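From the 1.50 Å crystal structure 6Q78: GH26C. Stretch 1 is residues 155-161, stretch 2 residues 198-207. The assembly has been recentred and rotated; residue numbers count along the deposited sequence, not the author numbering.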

# COMPACT_ATOMS: atom_id res chain seq x y z
N VAL A 155 -0.23 -0.99 5.95
CA VAL A 155 -0.63 -1.39 4.61
C VAL A 155 0.20 -2.61 4.22
O VAL A 155 1.41 -2.62 4.43
CB VAL A 155 -0.44 -0.24 3.60
CG1 VAL A 155 -1.01 -0.66 2.23
CG2 VAL A 155 -1.07 1.03 4.09
N PHE A 156 -0.45 -3.64 3.65
CA PHE A 156 0.25 -4.80 3.09
C PHE A 156 0.03 -4.92 1.60
O PHE A 156 -1.13 -4.91 1.14
CB PHE A 156 -0.28 -6.12 3.67
CG PHE A 156 0.33 -6.53 4.98
CD1 PHE A 156 0.00 -5.84 6.17
CD2 PHE A 156 1.24 -7.57 5.04
CE1 PHE A 156 0.55 -6.23 7.40
CE2 PHE A 156 1.77 -7.98 6.28
CZ PHE A 156 1.41 -7.31 7.46
N CYS A 157 1.12 -5.06 0.85
CA CYS A 157 1.08 -5.52 -0.53
C CYS A 157 1.42 -7.01 -0.51
O CYS A 157 1.59 -7.62 0.56
CB CYS A 157 2.01 -4.70 -1.43
SG CYS A 157 3.78 -4.84 -0.98
N TRP A 158 1.48 -7.64 -1.69
CA TRP A 158 1.70 -9.09 -1.77
C TRP A 158 2.48 -9.40 -3.03
O TRP A 158 1.90 -9.54 -4.12
CB TRP A 158 0.36 -9.79 -1.77
CG TRP A 158 0.47 -11.29 -1.68
CD1 TRP A 158 1.58 -12.02 -1.31
CD2 TRP A 158 -0.57 -12.24 -1.89
NE1 TRP A 158 1.29 -13.38 -1.31
CE2 TRP A 158 -0.04 -13.53 -1.66
CE3 TRP A 158 -1.90 -12.12 -2.28
CZ2 TRP A 158 -0.81 -14.68 -1.77
CZ3 TRP A 158 -2.66 -13.28 -2.42
CH2 TRP A 158 -2.11 -14.53 -2.16
N HIS A 159 3.81 -9.56 -2.88
CA HIS A 159 4.62 -10.04 -4.00
C HIS A 159 4.51 -11.56 -3.99
O HIS A 159 5.33 -12.29 -3.40
CB HIS A 159 6.05 -9.53 -3.91
CG HIS A 159 6.19 -8.09 -4.29
ND1 HIS A 159 5.98 -7.06 -3.38
CD2 HIS A 159 6.56 -7.50 -5.46
CE1 HIS A 159 6.17 -5.90 -3.99
NE2 HIS A 159 6.50 -6.14 -5.25
N PHE A 160 3.42 -12.03 -4.62
CA PHE A 160 2.98 -13.43 -4.59
C PHE A 160 3.71 -14.21 -5.68
O PHE A 160 3.53 -13.95 -6.87
CB PHE A 160 1.46 -13.38 -4.79
CG PHE A 160 0.75 -14.74 -4.85
CD1 PHE A 160 1.28 -15.87 -4.26
CD2 PHE A 160 -0.49 -14.83 -5.46
CE1 PHE A 160 0.59 -17.09 -4.31
CE2 PHE A 160 -1.16 -16.03 -5.55
CZ PHE A 160 -0.62 -17.16 -4.99
N ARG A 161 4.58 -15.12 -5.27
CA ARG A 161 5.30 -15.92 -6.25
C ARG A 161 4.32 -16.81 -7.00
O ARG A 161 3.38 -17.36 -6.43
CB ARG A 161 6.41 -16.74 -5.56
CG ARG A 161 7.49 -15.83 -4.99
CD ARG A 161 8.52 -16.57 -4.16
NE ARG A 161 9.21 -15.63 -3.30
CZ ARG A 161 10.26 -14.90 -3.64
NH1 ARG A 161 10.78 -14.99 -4.85
NH2 ARG A 161 10.77 -14.03 -2.74
N GLN A 198 -5.53 -21.92 -0.24
CA GLN A 198 -4.68 -22.14 0.93
C GLN A 198 -3.83 -20.92 1.24
O GLN A 198 -3.62 -20.60 2.42
CB GLN A 198 -3.81 -23.39 0.71
CG GLN A 198 -3.17 -23.92 1.99
CD GLN A 198 -2.00 -23.08 2.46
OE1 GLN A 198 -1.15 -22.66 1.67
NE2 GLN A 198 -1.95 -22.82 3.77
N LYS A 199 -3.34 -20.22 0.21
CA LYS A 199 -2.58 -18.99 0.47
C LYS A 199 -3.46 -17.93 1.13
O LYS A 199 -3.02 -17.21 2.04
CB LYS A 199 -2.00 -18.43 -0.83
CG LYS A 199 -1.01 -19.35 -1.55
CD LYS A 199 0.09 -19.88 -0.63
CE LYS A 199 1.17 -20.58 -1.49
NZ LYS A 199 2.29 -21.12 -0.63
N LEU A 200 -4.71 -17.78 0.64
CA LEU A 200 -5.62 -16.82 1.29
C LEU A 200 -5.93 -17.24 2.72
O LEU A 200 -6.08 -16.38 3.60
CB LEU A 200 -6.91 -16.67 0.48
CG LEU A 200 -6.69 -16.10 -0.92
CD1 LEU A 200 -8.09 -15.98 -1.52
CD2 LEU A 200 -5.98 -14.75 -0.91
N GLU A 201 -6.02 -18.54 2.97
CA GLU A 201 -6.24 -19.00 4.34
C GLU A 201 -5.06 -18.63 5.23
O GLU A 201 -5.26 -18.27 6.41
CB GLU A 201 -6.50 -20.51 4.34
CG GLU A 201 -7.88 -20.84 3.73
CD GLU A 201 -7.99 -22.25 3.14
OE1 GLU A 201 -7.16 -23.13 3.47
OE2 GLU A 201 -8.93 -22.48 2.34
N LYS A 202 -3.83 -18.68 4.70
CA LYS A 202 -2.67 -18.24 5.48
C LYS A 202 -2.70 -16.73 5.72
O LYS A 202 -2.45 -16.27 6.84
CB LYS A 202 -1.37 -18.62 4.75
CG LYS A 202 -0.09 -18.17 5.46
CD LYS A 202 0.01 -18.81 6.87
CE LYS A 202 1.13 -18.16 7.71
NZ LYS A 202 2.48 -18.39 7.09
N ILE A 203 -3.05 -15.94 4.69
CA ILE A 203 -3.22 -14.51 4.91
C ILE A 203 -4.26 -14.25 5.99
O ILE A 203 -4.07 -13.39 6.86
CB ILE A 203 -3.58 -13.81 3.58
CG1 ILE A 203 -2.32 -13.76 2.69
CG2 ILE A 203 -4.15 -12.38 3.86
CD1 ILE A 203 -2.58 -13.19 1.31
N ALA A 204 -5.38 -14.97 5.95
CA ALA A 204 -6.44 -14.75 6.93
C ALA A 204 -6.00 -15.12 8.33
O ALA A 204 -6.28 -14.37 9.28
CB ALA A 204 -7.69 -15.54 6.53
N SER A 205 -5.34 -16.27 8.50
CA SER A 205 -4.92 -16.66 9.84
C SER A 205 -3.88 -15.70 10.39
O SER A 205 -3.93 -15.32 11.57
CB SER A 205 -4.44 -18.12 9.87
OG SER A 205 -3.24 -18.26 9.16
N PHE A 206 -2.96 -15.23 9.54
CA PHE A 206 -2.00 -14.24 10.01
C PHE A 206 -2.73 -12.96 10.40
O PHE A 206 -2.45 -12.37 11.46
CB PHE A 206 -0.96 -13.95 8.91
CG PHE A 206 0.04 -12.89 9.29
CD1 PHE A 206 -0.21 -11.55 9.02
CD2 PHE A 206 1.21 -13.23 9.95
CE1 PHE A 206 0.73 -10.58 9.36
CE2 PHE A 206 2.13 -12.26 10.32
CZ PHE A 206 1.91 -10.95 10.03
N THR A 207 -3.61 -12.49 9.52
CA THR A 207 -4.28 -11.21 9.78
C THR A 207 -5.14 -11.27 11.05
O THR A 207 -5.16 -10.31 11.85
CB THR A 207 -5.11 -10.85 8.56
OG1 THR A 207 -4.24 -10.66 7.43
CG2 THR A 207 -5.89 -9.54 8.77

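The centre of this contact is an indole ring with a methyl group set squarely on it. Ile-203 CD1 lies 3.6 Å from the centroid of the six-membered ring of Trp-158 and only 4° off the ring normal, a CH-pi contact in which slightly positive methyl hydrogens meet the electron-rich face. The closest atom pair, Ile-203 CD1 to Trp-158 CZ3, is 3.7 Å apart. The rotamers go with this fit: Trp-158, with its CA-to-CB bond toward the helix and chi1 at t, sets its ring against Ile-203, while Ile-203, at m and t, runs CG1 and CD1 out to meet it.

The same ring serves two more helix residues. Leu-200 starts with its CA-to-CB bond sideways to stretch 1, yet its end comes nearer, and its CD2 reaches 3.9 Å from Trp-158 CZ3 in a plain apolar contact at an oblique angle. Lys-199 meets the ring at its edge, near the ring plane, with CB 4.0 Å from Trp-158 CZ2. One large flat side chain thus collects Lys-199, Leu-200 and Ile-203, the i, i+1 and i+4 positions that a helix brings to one side.

Two further contacts flank this centre along the chain. Phe-156 and Phe-206 both point toward the opposing stretch and meet obliquely, with Phe-156 CZ 3.8 Å from Phe-206 CE1. At the other end Phe-160 CE1 lies 3.9 Å from Lys-199 CG, again obliquely, so the lysine contributes its aliphatic stem.

The backbones explain the spacing. Stretch 1 is a strand at its start and loop further on, and its even-numbered residues, Phe-156, Trp-158 and Phe-160, all point toward the helix, while the odd-numbered residues between them make no contact with it. Their nearest CA partners are Thr-207, Ile-203 and Lys-199, so two residues of an extended chain keep pace with one four-residue step of helix, and the chains run in opposite senses. The CA atoms of Phe-156 and Thr-207 are 10.3 Å apart, those of Trp-158 and Ile-203 9.9 Å, and those of Phe-160 and Lys-199 9.4 Å, which leaves room for aromatic rings, and every contact is made through side chains. The helix holds its own shape by i to i+4 bonds, among them Ile-203 N to Lys-199 O at 2.9 Å, and Thr-207 OG1 donates to Ile-203 O at 2.8 Å, placing its hydroxyl on the helix backbone.

No hydrogen bond crosses between the stretches. The 251 Å² of surface they bury together is paired by shape and apolar chemistry, and polar groups are dealt with at the margin. Lys-199 is the clearest case: its CA-to-CB bond points toward the other stretch, its end leads away, and NZ is hydrogen-bonded elsewhere in the structure, as is Trp-158 NE1. The rule to read here is that a buried residue may lend its carbon to one neighbour and send its polar atom to another, leaving the shared surface free of unmet polar demands.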